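Local coordinates for protein UTP-glucose-1-phosphate uridylyltransferase 2 (Trypanosoma brucei, PDB 3GUE) that probably catalyses the formation of UDP-glucose and diphosphate from UTP and alpha-D-glucose 1-phosphate, and holds UDP-glucose in a pocket of its GT-A-type fold, at residues E17-S22 and E26-I31; N132-S137 and D181-W186; F174-E179 and T343-L348. All coordinates share one frame; numbering follows the deposited sequence.

Contact 1: residues E17-S22 and E26-I31; sequences EKMQAS and EKCIHI
Met19 and Ile29 show how two antiparallel helices can be joined largely through one pair of side chains that run alongside each other but point opposite ways. Met19 starts close in: its CB lies 3.6 Å from Ile29 CG1 and also meets Ile29 CD1. Further out, SD remains near the same Ile29 CG1, at 4.1 Å. A turn about the CG-SD bond (chi3 88°) swings the terminal methyl toward the other helix, with CE 3.8 Å from Ile29 CA. The same CE faces Cys28 SG more loosely, at 4.2 Å. Met19 thus follows Ile29 from CA through CG1 to CD1, and that CD1 reaches on to Gln20 CG (3.8 Å); Gln20, an exposed residue, touches here through the aliphatic part of its side chain. Met19 and Cys28 both also touch Val165 of strand 165-169, and Cys28 lines a pocket occupied by a dithiol molecule, probably from the crystallisation liquor. Only three residues connect the segments, and the axes of 17-21 and 26-31 approach to 10.4 Å, their directions 162° apart, the geometry of an antiparallel helical hairpin, here formed by helices 10-21 and 26-40 near the N-terminus.

Contact 2: residues N132-S137 and D181-W186; sequences NSFSTS and DPTCEW
Phe134 reaches from a loop of the central GT-A sheet to Trp186 and Thr183, and illustrates how one aromatic ring can join a nucleotide-binding core to a neighbouring antiparallel sheet. Its loop follows strand 128-132 of the mixed, Rossmann-like sheet, whereas Thr183 lies in a 3-10 turn, residues 182-185, and Trp186 opens the short strand 186-187 that follows it.

Phe134 gives the largest share of the buried surface. Its CG sits between the backbone N and the carbonyl carbon (chi1 68°), and the ring extends toward residues 181-186 with CZ leading. That atom stands 3.5 Å from Trp186 CB, an oblique approach in which the phenyl group meets the root of the tryptophan, the two side chains lying nearly perpendicular. The indole itself turns away from Phe134, so the rings do not stack on each other; instead Arg164 makes a cation-pi contact with each of them. Thr183 stands beside the phenyl edge: its carbonyl O lies near the ring plane, 4.0 Å from CE1, and its CG2 methyl touches the same carbon more loosely.

The loop carrying the ring is folded by its own polar groups. Ser133 O accepts from both Thr136 N and Ser137 N, while Ser133 N gives a fairly straight bond to Thr136 OG1 (3.1 Å, 161°). Ser133 OG also bonds to Gly84 O, and Asn132 OD1 to Asn83 ND2, which ties this loop to two residues of the UDP-glucose site. The Phe134 side chain itself stays about 8 Å from the bound ligand. Over one phenyl face, displaced toward the rim, Ser135 OG sits 3.3 Å above the ring plane.

Contact 3: residues F174-E179 and T343-L348; sequences FPVTYE and TKVYQL
Val176 packs against Val345 and Thr343, fastening the long connection of a beta-hairpin to a strand of the same antiparallel sheet. The hairpin strands are 165-169 and 186-187; strand 165-169 is flanked by 186-187 on one side and by 344-349 on the other.

Across the two segments the attraction is entirely apolar. Val345 CG1 comes to 3.8 Å from Val176 CB and touches both methyls of Val176 as well. On Val176, CG2 is anti to the backbone N while CG1 takes the position between N and the carbonyl carbon; CG2 thereby reaches two partners, Val345 CG1 and, 3.9 Å away, the methyl CG2 of Thr343. The side chains of Thr343 and Val176 pass side by side, heading in opposing senses.

Hydrogen bonding runs to third parties instead. Val176 pairs through its backbone with Lys167, and Val345 through its own with Lys333 of strand 329-334; between the two segments themselves only side chains meet. Past the valine, the connection is held by a polar side chain: the phenol of Tyr178 is hydrogen-bonded through OH to Asn336 ND2.

How the contacts relate
Contacts 1 and 3 are buried and apolar, while contact 2 is only partly buried and mixes aromatic packing with a polar loop close to the nucleotide site. All three meet round the four-stranded antiparallel sheet: the helical hairpin of contact 1 rests on strand 165-169, contact 2 leads into strand 186-187, and contact 3 uses strand 344-349. Contacts 2 and 3 share the same long connection between 165-169 and 186-187. A carboxylate links the contacts: Glu185 OE1 forms a salt bridge with Lys18 NZ (3.1 Å), and Glu185 OE2 probably accepts a hydrogen bond from Tyr178 N (2.7 Å), so one side chain connects all three.

Contact 1: residues E17-S22 and E26-I31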
ATOM      1  N   GLU A  17      18.588 -17.633 -14.862  1.00 24.99           N
ATOM      2  CA  GLU A  17      18.453 -17.763 -16.295  1.00 25.93           C
ATOM      3  C   GLU A  17      17.093 -17.309 -16.759  1.00 25.43           C
ATOM      4  O   GLU A  17      16.994 -16.635 -17.772  1.00 26.09           O
ATOM      5  CB  GLU A  17      18.754 -19.207 -16.754  1.00 26.36           C
ATOM      6  CG  GLU A  17      20.245 -19.553 -16.785  1.00 26.48           C
ATOM      7  CD  GLU A  17      20.570 -21.021 -17.122  1.00 28.71           C
ATOM      8  OE1 GLU A  17      19.669 -21.887 -17.168  1.00 30.27           O
ATOM      9  OE2 GLU A  17      21.769 -21.300 -17.343  1.00 32.26           O
ATOM     10  N   LYS A  18      16.046 -17.665 -16.008  1.00 25.35           N
ATOM     11  CA  LYS A  18      14.685 -17.232 -16.318  1.00 25.14           C
ATOM     12  C   LYS A  18      14.538 -15.704 -16.215  1.00 25.87           C
ATOM     13  O   LYS A  18      13.801 -15.101 -17.003  1.00 26.51           O
ATOM     14  CB  LYS A  18      13.682 -17.911 -15.372  1.00 24.99           C
ATOM     15  CG  LYS A  18      12.213 -17.613 -15.668  1.00 25.73           C
ATOM     16  CD  LYS A  18      11.270 -18.443 -14.797  1.00 24.02           C
ATOM     17  CE  LYS A  18       9.861 -18.549 -15.424  1.00 22.74           C
ATOM     18  NZ  LYS A  18       9.064 -19.541 -14.627  1.00 22.50           N
ATOM     19  N   MET A  19      15.205 -15.090 -15.229  1.00 25.98           N
ATOM     20  CA  MET A  19      15.172 -13.624 -15.068  1.00 26.04           C
ATOM     21  C   MET A  19      15.901 -12.905 -16.201  1.00 26.04           C
ATOM     22  O   MET A  19      15.379 -11.954 -16.805  1.00 26.05           O
ATOM     23  CB  MET A  19      15.724 -13.195 -13.701  1.00 25.68           C
ATOM     24  CG  MET A  19      14.806 -13.582 -12.532  1.00 25.09           C
ATOM     25  SD  MET A  19      15.484 -13.366 -10.885  1.00 26.54           S
ATOM     26  CE  MET A  19      15.051 -11.685 -10.541  1.00 21.16           C
ATOM     27  N   GLN A  20      17.102 -13.366 -16.494  1.00 26.43           N
ATOM     28  CA  GLN A  20      17.867 -12.845 -17.617  1.00 27.07           C
ATOM     29  C   GLN A  20      17.120 -13.029 -18.960  1.00 27.40           C
ATOM     30  O   GLN A  20      17.198 -12.169 -19.841  1.00 26.41           O
ATOM     31  CB  GLN A  20      19.245 -13.501 -17.665  1.00 26.38           C
ATOM     32  CG  GLN A  20      20.192 -13.095 -16.555  1.00 26.00           C
ATOM     33  CD  GLN A  20      21.580 -13.702 -16.737  1.00 28.25           C
ATOM     34  OE1 GLN A  20      21.774 -14.607 -17.544  1.00 30.11           O
ATOM     35  NE2 GLN A  20      22.545 -13.215 -15.979  1.00 30.73           N
ATOM     36  N   ALA A  21      16.382 -14.134 -19.115  1.00 28.07           N
ATOM     37  CA  ALA A  21      15.606 -14.378 -20.356  1.00 28.82           C
ATOM     38  C   ALA A  21      14.463 -13.379 -20.542  1.00 29.76           C
ATOM     39  O   ALA A  21      14.011 -13.147 -21.660  1.00 30.92           O
ATOM     40  CB  ALA A  21      15.057 -15.797 -20.385  1.00 28.29           C
ATOM     41  N   SER A  22      13.990 -12.795 -19.443  1.00 30.64           N
ATOM     42  CA  SER A  22      12.875 -11.856 -19.504  1.00 31.28           C
ATOM     43  C   SER A  22      13.296 -10.396 -19.393  1.00 31.77           C
ATOM     44  O   SER A  22      12.437  -9.521 -19.349  1.00 32.58           O
ATOM     45  CB  SER A  22      11.814 -12.180 -18.443  1.00 31.63           C
ATOM     46  OG  SER A  22      10.775 -12.988 -18.993  1.00 32.15           O
ATOM     47  N   GLU A  26      19.914  -6.407 -13.838  1.00 28.77           N
ATOM     48  CA  GLU A  26      21.064  -7.092 -13.218  1.00 29.48           C
ATOM     49  C   GLU A  26      21.149  -7.018 -11.679  1.00 28.96           C
ATOM     50  O   GLU A  26      21.318  -8.046 -11.003  1.00 29.00           O
ATOM     51  CB  GLU A  26      22.370  -6.576 -13.874  1.00 30.26           C
ATOM     52  CG  GLU A  26      23.496  -6.113 -12.911  1.00 33.37           C
ATOM     53  CD  GLU A  26      23.992  -4.670 -13.172  1.00 39.72           C
ATOM     54  OE1 GLU A  26      23.777  -4.120 -14.290  1.00 41.94           O
ATOM     55  OE2 GLU A  26      24.617  -4.074 -12.253  1.00 40.74           O
ATOM     56  N   LYS A  27      21.046  -5.817 -11.114  1.00 29.35           N
ATOM     57  CA  LYS A  27      21.116  -5.680  -9.653  1.00 28.57           C
ATOM     58  C   LYS A  27      19.921  -6.320  -8.957  1.00 27.66           C
ATOM     59  O   LYS A  27      20.073  -6.864  -7.882  1.00 27.17           O
ATOM     60  CB  LYS A  27      21.331  -4.241  -9.199  1.00 28.79           C
ATOM     61  CG  LYS A  27      22.729  -3.718  -9.426  1.00 32.20           C
ATOM     62  CD  LYS A  27      23.754  -4.234  -8.419  1.00 33.45           C
ATOM     63  CE  LYS A  27      25.096  -3.554  -8.672  1.00 33.86           C
ATOM     64  NZ  LYS A  27      26.223  -4.181  -7.929  1.00 34.58           N
ATOM     65  N   CYS A  28      18.744  -6.266  -9.579  1.00 27.54           N
ATOM     66  CA  CYS A  28      17.558  -6.944  -9.028  1.00 27.77           C
ATOM     67  C   CYS A  28      17.772  -8.472  -8.956  1.00 27.12           C
ATOM     68  O   CYS A  28      17.443  -9.108  -7.943  1.00 27.43           O
ATOM     69  CB  CYS A  28      16.296  -6.601  -9.822  1.00 26.80           C
ATOM     70  SG  CYS A  28      14.889  -7.667  -9.420  1.00 29.21           S
ATOM     71  N   ILE A  29      18.329  -9.054 -10.021  1.00 26.89           N
ATOM     72  CA  ILE A  29      18.644 -10.494 -10.043  1.00 26.24           C
ATOM     73  C   ILE A  29      19.575 -10.821  -8.863  1.00 26.36           C
ATOM     74  O   ILE A  29      19.289 -11.710  -8.076  1.00 25.15           O
ATOM     75  CB  ILE A  29      19.231 -10.958 -11.404  1.00 26.14           C
ATOM     76  CG1 ILE A  29      18.191 -10.776 -12.528  1.00 24.57           C
ATOM     77  CG2 ILE A  29      19.722 -12.433 -11.318  1.00 27.85           C
ATOM     78  CD1 ILE A  29      18.732 -10.836 -13.927  1.00 27.77           C
ATOM     79  N   HIS A  30      20.652 -10.055  -8.735  1.00 27.03           N
ATOM     80  CA  HIS A  30      21.623 -10.196  -7.638  1.00 27.86           C
ATOM     81  C   HIS A  30      20.996 -10.115  -6.224  1.00 27.59           C
ATOM     82  O   HIS A  30      21.254 -10.975  -5.385  1.00 27.59           O
ATOM     83  CB  HIS A  30      22.772  -9.193  -7.851  1.00 28.50           C
ATOM     84  CG  HIS A  30      23.722  -9.074  -6.699  1.00 31.68           C
ATOM     85  ND1 HIS A  30      24.246  -7.866  -6.296  1.00 37.16           N
ATOM     86  CD2 HIS A  30      24.248 -10.006  -5.872  1.00 36.05           C
ATOM     87  CE1 HIS A  30      25.047  -8.058  -5.262  1.00 37.29           C
ATOM     88  NE2 HIS A  30      25.069  -9.349  -4.988  1.00 36.63           N
ATOM     89  N   ILE A  31      20.202  -9.075  -5.962  1.00 27.84           N
ATOM     90  CA  ILE A  31      19.478  -8.922  -4.697  1.00 27.66           C
ATOM     91  C   ILE A  31      18.512 -10.115  -4.468  1.00 27.53           C
ATOM     92  O   ILE A  31      18.460 -10.673  -3.369  1.00 27.79           O
ATOM     93  CB  ILE A  31      18.714  -7.562  -4.645  1.00 27.76           C
ATOM     94  CG1 ILE A  31      19.687  -6.382  -4.870  1.00 28.36           C
ATOM     95  CG2 ILE A  31      17.910  -7.400  -3.335  1.00 28.22           C
ATOM     96  CD1 ILE A  31      19.026  -4.968  -4.772  1.00 27.18           C
TER

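Contact 2: residues N132-S137 and D181-W186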
ATOM      1  N   ASN A 132       4.914   1.452 -11.909  1.00 26.55           N
ATOM      2  CA  ASN A 132       4.109   0.385 -12.492  1.00 26.91           C
ATOM      3  C   ASN A 132       4.889  -0.920 -12.544  1.00 26.73           C
ATOM      4  O   ASN A 132       6.091  -0.903 -12.443  1.00 28.39           O
ATOM      5  CB  ASN A 132       3.572   0.817 -13.864  1.00 27.22           C
ATOM      6  CG  ASN A 132       2.735   2.125 -13.795  1.00 27.72           C
ATOM      7  OD1 ASN A 132       2.117   2.411 -12.792  1.00 29.72           O
ATOM      8  ND2 ASN A 132       2.744   2.903 -14.853  1.00 28.84           N
ATOM      9  N   SER A 133       4.186  -2.047 -12.605  1.00 26.89           N
ATOM     10  CA  SER A 133       4.786  -3.360 -12.833  1.00 25.60           C
ATOM     11  C   SER A 133       4.325  -3.894 -14.200  1.00 25.97           C
ATOM     12  O   SER A 133       3.517  -3.244 -14.885  1.00 25.48           O
ATOM     13  CB  SER A 133       4.321  -4.323 -11.742  1.00 25.09           C
ATOM     14  OG  SER A 133       2.911  -4.528 -11.856  1.00 24.53           O
ATOM     15  N   PHE A 134       4.816  -5.082 -14.579  1.00 26.10           N
ATOM     16  CA  PHE A 134       4.397  -5.742 -15.817  1.00 26.75           C
ATOM     17  C   PHE A 134       2.859  -5.896 -15.887  1.00 27.05           C
ATOM     18  O   PHE A 134       2.281  -5.853 -16.977  1.00 27.38           O
ATOM     19  CB  PHE A 134       5.130  -7.104 -16.017  1.00 26.81           C
ATOM     20  CG  PHE A 134       4.749  -8.184 -15.003  1.00 27.45           C
ATOM     21  CD1 PHE A 134       3.870  -9.219 -15.350  1.00 28.50           C
ATOM     22  CD2 PHE A 134       5.287  -8.180 -13.709  1.00 26.47           C
ATOM     23  CE1 PHE A 134       3.508 -10.205 -14.413  1.00 27.59           C
ATOM     24  CE2 PHE A 134       4.938  -9.169 -12.769  1.00 25.55           C
ATOM     25  CZ  PHE A 134       4.050 -10.176 -13.124  1.00 27.09           C
ATOM     26  N   SER A 135       2.222  -6.041 -14.722  1.00 26.50           N
ATOM     27  CA  SER A 135       0.782  -6.316 -14.591  1.00 27.79           C
ATOM     28  C   SER A 135      -0.116  -5.065 -14.649  1.00 25.96           C
ATOM     29  O   SER A 135      -1.321  -5.158 -14.904  1.00 25.64           O
ATOM     30  CB  SER A 135       0.512  -7.020 -13.258  1.00 27.93           C
ATOM     31  OG  SER A 135       1.046  -8.335 -13.221  1.00 33.33           O
ATOM     32  N   THR A 136       0.478  -3.902 -14.414  1.00 24.38           N
ATOM     33  CA  THR A 136      -0.295  -2.678 -14.298  1.00 23.73           C
ATOM     34  C   THR A 136       0.014  -1.626 -15.366  1.00 23.95           C
ATOM     35  O   THR A 136      -0.810  -0.742 -15.605  1.00 25.11           O
ATOM     36  CB  THR A 136      -0.147  -2.010 -12.898  1.00 22.95           C
ATOM     37  OG1 THR A 136       1.141  -1.429 -12.781  1.00 24.77           O
ATOM     38  CG2 THR A 136      -0.371  -2.978 -11.762  1.00 20.30           C
ATOM     39  N   SER A 137       1.175  -1.719 -16.010  1.00 24.27           N
ATOM     40  CA  SER A 137       1.647  -0.675 -16.922  1.00 24.90           C
ATOM     41  C   SER A 137       0.723  -0.343 -18.103  1.00 25.80           C
ATOM     42  O   SER A 137       0.377   0.831 -18.313  1.00 25.94           O
ATOM     43  CB  SER A 137       3.036  -1.042 -17.455  1.00 24.37           C
ATOM     44  OG  SER A 137       3.428  -0.122 -18.472  1.00 26.89           O
ATOM     45  N   ASP A 181      -1.323 -20.189 -17.626  1.00 31.32           N
ATOM     46  CA  ASP A 181      -1.150 -18.729 -17.611  1.00 32.22           C
ATOM     47  C   ASP A 181       0.247 -18.399 -17.059  1.00 31.81           C
ATOM     48  O   ASP A 181       0.424 -18.245 -15.853  1.00 31.33           O
ATOM     49  CB  ASP A 181      -2.254 -18.044 -16.785  1.00 32.22           C
ATOM     50  CG  ASP A 181      -2.237 -16.524 -16.904  1.00 33.80           C
ATOM     51  OD1 ASP A 181      -1.397 -15.965 -17.636  1.00 36.13           O
ATOM     52  OD2 ASP A 181      -3.066 -15.875 -16.241  1.00 34.58           O
ATOM     53  N   PRO A 182       1.249 -18.354 -17.951  1.00 31.70           N
ATOM     54  CA  PRO A 182       2.650 -18.117 -17.610  1.00 31.66           C
ATOM     55  C   PRO A 182       2.876 -16.798 -16.895  1.00 31.24           C
ATOM     56  O   PRO A 182       3.903 -16.617 -16.249  1.00 30.08           O
ATOM     57  CB  PRO A 182       3.340 -18.129 -18.985  1.00 31.61           C
ATOM     58  CG  PRO A 182       2.459 -18.998 -19.808  1.00 31.83           C
ATOM     59  CD  PRO A 182       1.085 -18.595 -19.395  1.00 32.09           C
ATOM     60  N   THR A 183       1.899 -15.896 -17.027  1.00 30.99           N
ATOM     61  CA  THR A 183       1.837 -14.616 -16.320  1.00 31.42           C
ATOM     62  C   THR A 183       1.822 -14.817 -14.785  1.00 30.41           C
ATOM     63  O   THR A 183       2.432 -14.052 -14.062  1.00 30.28           O
ATOM     64  CB  THR A 183       0.606 -13.821 -16.860  1.00 31.83           C
ATOM     65  OG1 THR A 183       0.851 -13.443 -18.227  1.00 32.41           O
ATOM     66  CG2 THR A 183       0.267 -12.600 -16.042  1.00 33.91           C
ATOM     67  N   CYS A 184       1.166 -15.879 -14.310  1.00 29.65           N
ATOM     68  CA  CYS A 184       1.143 -16.250 -12.894  1.00 29.11           C
ATOM     69  C   CYS A 184       2.491 -16.706 -12.334  1.00 28.80           C
ATOM     70  O   CYS A 184       2.588 -16.887 -11.114  1.00 29.21           O
ATOM     71  CB  CYS A 184       0.113 -17.354 -12.623  1.00 28.77           C
ATOM     72  SG  CYS A 184      -1.606 -16.844 -12.882  1.00 32.96           S
ATOM     73  N   GLU A 185       3.502 -16.895 -13.204  1.00 27.24           N
ATOM     74  CA  GLU A 185       4.854 -17.359 -12.815  1.00 26.51           C
ATOM     75  C   GLU A 185       5.739 -16.250 -12.186  1.00 26.16           C
ATOM     76  O   GLU A 185       6.856 -16.517 -11.709  1.00 25.63           O
ATOM     77  CB  GLU A 185       5.581 -17.976 -14.018  1.00 26.27           C
ATOM     78  CG  GLU A 185       4.915 -19.245 -14.624  1.00 25.12           C
ATOM     79  CD  GLU A 185       5.548 -19.723 -15.938  1.00 25.81           C
ATOM     80  OE1 GLU A 185       6.541 -19.123 -16.428  1.00 24.37           O
ATOM     81  OE2 GLU A 185       5.029 -20.710 -16.493  1.00 24.97           O
ATOM     82  N   TRP A 186       5.230 -15.019 -12.204  1.00 25.16           N
ATOM     83  CA  TRP A 186       5.995 -13.823 -11.865  1.00 25.67           C
ATOM     84  C   TRP A 186       5.252 -12.955 -10.858  1.00 26.16           C
ATOM     85  O   TRP A 186       4.026 -12.914 -10.908  1.00 26.18           O
ATOM     86  CB  TRP A 186       6.183 -12.971 -13.122  1.00 24.47           C
ATOM     87  CG  TRP A 186       7.026 -13.615 -14.111  1.00 26.32           C
ATOM     88  CD1 TRP A 186       6.620 -14.427 -15.139  1.00 24.74           C
ATOM     89  CD2 TRP A 186       8.447 -13.528 -14.194  1.00 26.97           C
ATOM     90  NE1 TRP A 186       7.712 -14.840 -15.860  1.00 26.29           N
ATOM     91  CE2 TRP A 186       8.845 -14.305 -15.306  1.00 24.23           C
ATOM     92  CE3 TRP A 186       9.426 -12.859 -13.437  1.00 26.36           C
ATOM     93  CZ2 TRP A 186      10.180 -14.450 -15.677  1.00 25.13           C
ATOM     94  CZ3 TRP A 186      10.753 -13.000 -13.796  1.00 25.34           C
ATOM     95  CH2 TRP A 186      11.122 -13.779 -14.936  1.00 26.00           C
TER

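Contact 3: residues F174-E179 and T343-L348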
ATOM      1  N   PHE A 174      12.803 -23.833  -7.074  1.00 25.33           N
ATOM      2  CA  PHE A 174      12.911 -23.543  -8.514  1.00 25.95           C
ATOM      3  C   PHE A 174      11.846 -22.544  -8.931  1.00 25.80           C
ATOM      4  O   PHE A 174      10.809 -22.499  -8.309  1.00 26.42           O
ATOM      5  CB  PHE A 174      12.777 -24.828  -9.318  1.00 25.62           C
ATOM      6  CG  PHE A 174      14.099 -25.545  -9.526  1.00 24.80           C
ATOM      7  CD1 PHE A 174      14.702 -25.561 -10.777  1.00 25.19           C
ATOM      8  CD2 PHE A 174      14.732 -26.187  -8.460  1.00 21.70           C
ATOM      9  CE1 PHE A 174      15.937 -26.220 -10.968  1.00 23.83           C
ATOM     10  CE2 PHE A 174      15.958 -26.839  -8.620  1.00 23.51           C
ATOM     11  CZ  PHE A 174      16.570 -26.846  -9.875  1.00 23.47           C
ATOM     12  N   PRO A 175      12.080 -21.748  -9.991  1.00 26.50           N
ATOM     13  CA  PRO A 175      10.920 -20.941 -10.409  1.00 26.69           C
ATOM     14  C   PRO A 175       9.782 -21.863 -10.858  1.00 26.73           C
ATOM     15  O   PRO A 175      10.006 -22.888 -11.529  1.00 26.52           O
ATOM     16  CB  PRO A 175      11.436 -20.163 -11.635  1.00 27.40           C
ATOM     17  CG  PRO A 175      12.908 -20.260 -11.579  1.00 26.25           C
ATOM     18  CD  PRO A 175      13.234 -21.553 -10.875  1.00 26.34           C
ATOM     19  N   VAL A 176       8.570 -21.474 -10.486  1.00 27.13           N
ATOM     20  CA  VAL A 176       7.372 -22.223 -10.792  1.00 27.03           C
ATOM     21  C   VAL A 176       7.097 -22.132 -12.288  1.00 26.85           C
ATOM     22  O   VAL A 176       7.456 -21.155 -12.949  1.00 26.74           O
ATOM     23  CB  VAL A 176       6.174 -21.749  -9.913  1.00 27.08           C
ATOM     24  CG1 VAL A 176       5.681 -20.353 -10.318  1.00 28.22           C
ATOM     25  CG2 VAL A 176       5.033 -22.793  -9.881  1.00 28.24           C
ATOM     26  N   THR A 177       6.503 -23.182 -12.817  1.00 26.80           N
ATOM     27  CA  THR A 177       5.906 -23.162 -14.156  1.00 27.19           C
ATOM     28  C   THR A 177       4.385 -23.245 -14.034  1.00 26.55           C
ATOM     29  O   THR A 177       3.867 -24.011 -13.219  1.00 25.65           O
ATOM     30  CB  THR A 177       6.457 -24.310 -15.020  1.00 27.19           C
ATOM     31  OG1 THR A 177       7.849 -24.071 -15.287  1.00 28.31           O
ATOM     32  CG2 THR A 177       5.702 -24.421 -16.334  1.00 29.03           C
ATOM     33  N   TYR A 178       3.687 -22.410 -14.808  1.00 26.23           N
ATOM     34  CA  TYR A 178       2.221 -22.407 -14.874  1.00 26.43           C
ATOM     35  C   TYR A 178       1.751 -22.215 -16.341  1.00 26.66           C
ATOM     36  O   TYR A 178       1.401 -21.103 -16.769  1.00 25.99           O
ATOM     37  CB  TYR A 178       1.597 -21.360 -13.908  1.00 26.52           C
ATOM     38  CG  TYR A 178       0.122 -21.568 -13.659  1.00 27.14           C
ATOM     39  CD1 TYR A 178      -0.332 -22.715 -13.007  1.00 27.52           C
ATOM     40  CD2 TYR A 178      -0.831 -20.632 -14.095  1.00 29.74           C
ATOM     41  CE1 TYR A 178      -1.679 -22.936 -12.790  1.00 27.79           C
ATOM     42  CE2 TYR A 178      -2.213 -20.851 -13.887  1.00 29.11           C
ATOM     43  CZ  TYR A 178      -2.615 -22.003 -13.223  1.00 28.13           C
ATOM     44  OH  TYR A 178      -3.943 -22.265 -13.000  1.00 27.47           O
ATOM     45  N   GLU A 179       1.782 -23.314 -17.093  1.00 27.05           N
ATOM     46  CA  GLU A 179       1.469 -23.355 -18.542  1.00 28.11           C
ATOM     47  C   GLU A 179       0.137 -22.714 -18.946  1.00 28.54           C
ATOM     48  O   GLU A 179       0.072 -21.999 -19.939  1.00 28.49           O
ATOM     49  CB  GLU A 179       1.542 -24.789 -19.066  1.00 27.81           C
ATOM     50  N   THR A 343       0.096 -25.296  -7.415  1.00 23.93           N
ATOM     51  CA  THR A 343       1.422 -25.368  -6.799  1.00 23.32           C
ATOM     52  C   THR A 343       1.678 -24.275  -5.756  1.00 22.85           C
ATOM     53  O   THR A 343       1.550 -23.081  -6.053  1.00 23.18           O
ATOM     54  CB  THR A 343       2.553 -25.364  -7.880  1.00 23.77           C
ATOM     55  OG1 THR A 343       2.363 -26.470  -8.782  1.00 24.66           O
ATOM     56  CG2 THR A 343       3.973 -25.470  -7.237  1.00 21.27           C
ATOM     57  N   LYS A 344       2.066 -24.706  -4.554  1.00 22.10           N
ATOM     58  CA  LYS A 344       2.428 -23.817  -3.452  1.00 22.65           C
ATOM     59  C   LYS A 344       3.791 -23.159  -3.690  1.00 21.83           C
ATOM     60  O   LYS A 344       4.766 -23.845  -4.005  1.00 22.04           O
ATOM     61  CB  LYS A 344       2.475 -24.591  -2.131  1.00 23.04           C
ATOM     62  CG  LYS A 344       1.157 -25.155  -1.629  1.00 24.19           C
ATOM     63  CD  LYS A 344       1.350 -25.576  -0.172  1.00 24.76           C
ATOM     64  CE  LYS A 344       0.045 -25.978   0.468  1.00 26.73           C
ATOM     65  NZ  LYS A 344      -0.087 -27.443   0.600  1.00 26.82           N
ATOM     66  N   VAL A 345       3.835 -21.838  -3.529  1.00 22.54           N
ATOM     67  CA  VAL A 345       5.015 -21.038  -3.849  1.00 22.01           C
ATOM     68  C   VAL A 345       5.346 -20.045  -2.745  1.00 23.21           C
ATOM     69  O   VAL A 345       4.601 -19.889  -1.770  1.00 24.03           O
ATOM     70  CB  VAL A 345       4.905 -20.273  -5.230  1.00 21.74           C
ATOM     71  CG1 VAL A 345       4.831 -21.280  -6.403  1.00 18.09           C
ATOM     72  CG2 VAL A 345       3.720 -19.301  -5.262  1.00 20.70           C
ATOM     73  N   TYR A 346       6.471 -19.368  -2.924  1.00 23.65           N
ATOM     74  CA  TYR A 346       6.896 -18.308  -2.039  1.00 24.73           C
ATOM     75  C   TYR A 346       7.181 -17.080  -2.902  1.00 25.36           C
ATOM     76  O   TYR A 346       7.898 -17.173  -3.898  1.00 25.28           O
ATOM     77  CB  TYR A 346       8.172 -18.696  -1.281  1.00 24.42           C
ATOM     78  CG  TYR A 346       8.068 -19.736  -0.174  1.00 25.36           C
ATOM     79  CD1 TYR A 346       7.154 -19.599   0.875  1.00 26.99           C
ATOM     80  CD2 TYR A 346       8.976 -20.816  -0.124  1.00 25.68           C
ATOM     81  CE1 TYR A 346       7.101 -20.552   1.929  1.00 26.90           C
ATOM     82  CE2 TYR A 346       8.938 -21.761   0.915  1.00 26.78           C
ATOM     83  CZ  TYR A 346       8.001 -21.631   1.929  1.00 28.23           C
ATOM     84  OH  TYR A 346       7.956 -22.574   2.935  1.00 25.56           O
ATOM     85  N   GLN A 347       6.588 -15.941  -2.524  1.00 26.13           N
ATOM     86  CA  GLN A 347       6.922 -14.657  -3.119  1.00 26.76           C
ATOM     87  C   GLN A 347       7.876 -13.885  -2.205  1.00 26.68           C
ATOM     88  O   GLN A 347       7.572 -13.597  -1.044  1.00 26.15           O
ATOM     89  CB  GLN A 347       5.652 -13.871  -3.449  1.00 26.87           C
ATOM     90  CG  GLN A 347       4.642 -14.738  -4.235  1.00 27.74           C
ATOM     91  CD  GLN A 347       3.273 -14.111  -4.460  1.00 28.00           C
ATOM     92  OE1 GLN A 347       2.473 -14.657  -5.209  1.00 31.80           O
ATOM     93  NE2 GLN A 347       2.991 -12.986  -3.814  1.00 28.09           N
ATOM     94  N   LEU A 348       9.068 -13.609  -2.734  1.00 26.76           N
ATOM     95  CA  LEU A 348      10.083 -12.861  -2.012  1.00 27.13           C
ATOM     96  C   LEU A 348       9.850 -11.372  -2.330  1.00 27.38           C
ATOM     97  O   LEU A 348       9.766 -10.989  -3.488  1.00 27.92           O
ATOM     98  CB  LEU A 348      11.479 -13.306  -2.436  1.00 26.30           C
ATOM     99  CG  LEU A 348      11.862 -14.781  -2.338  1.00 25.93           C
ATOM    100  CD1 LEU A 348      13.359 -14.934  -2.560  1.00 27.57           C
ATOM    101  CD2 LEU A 348      11.456 -15.426  -1.032  1.00 26.85           C
TER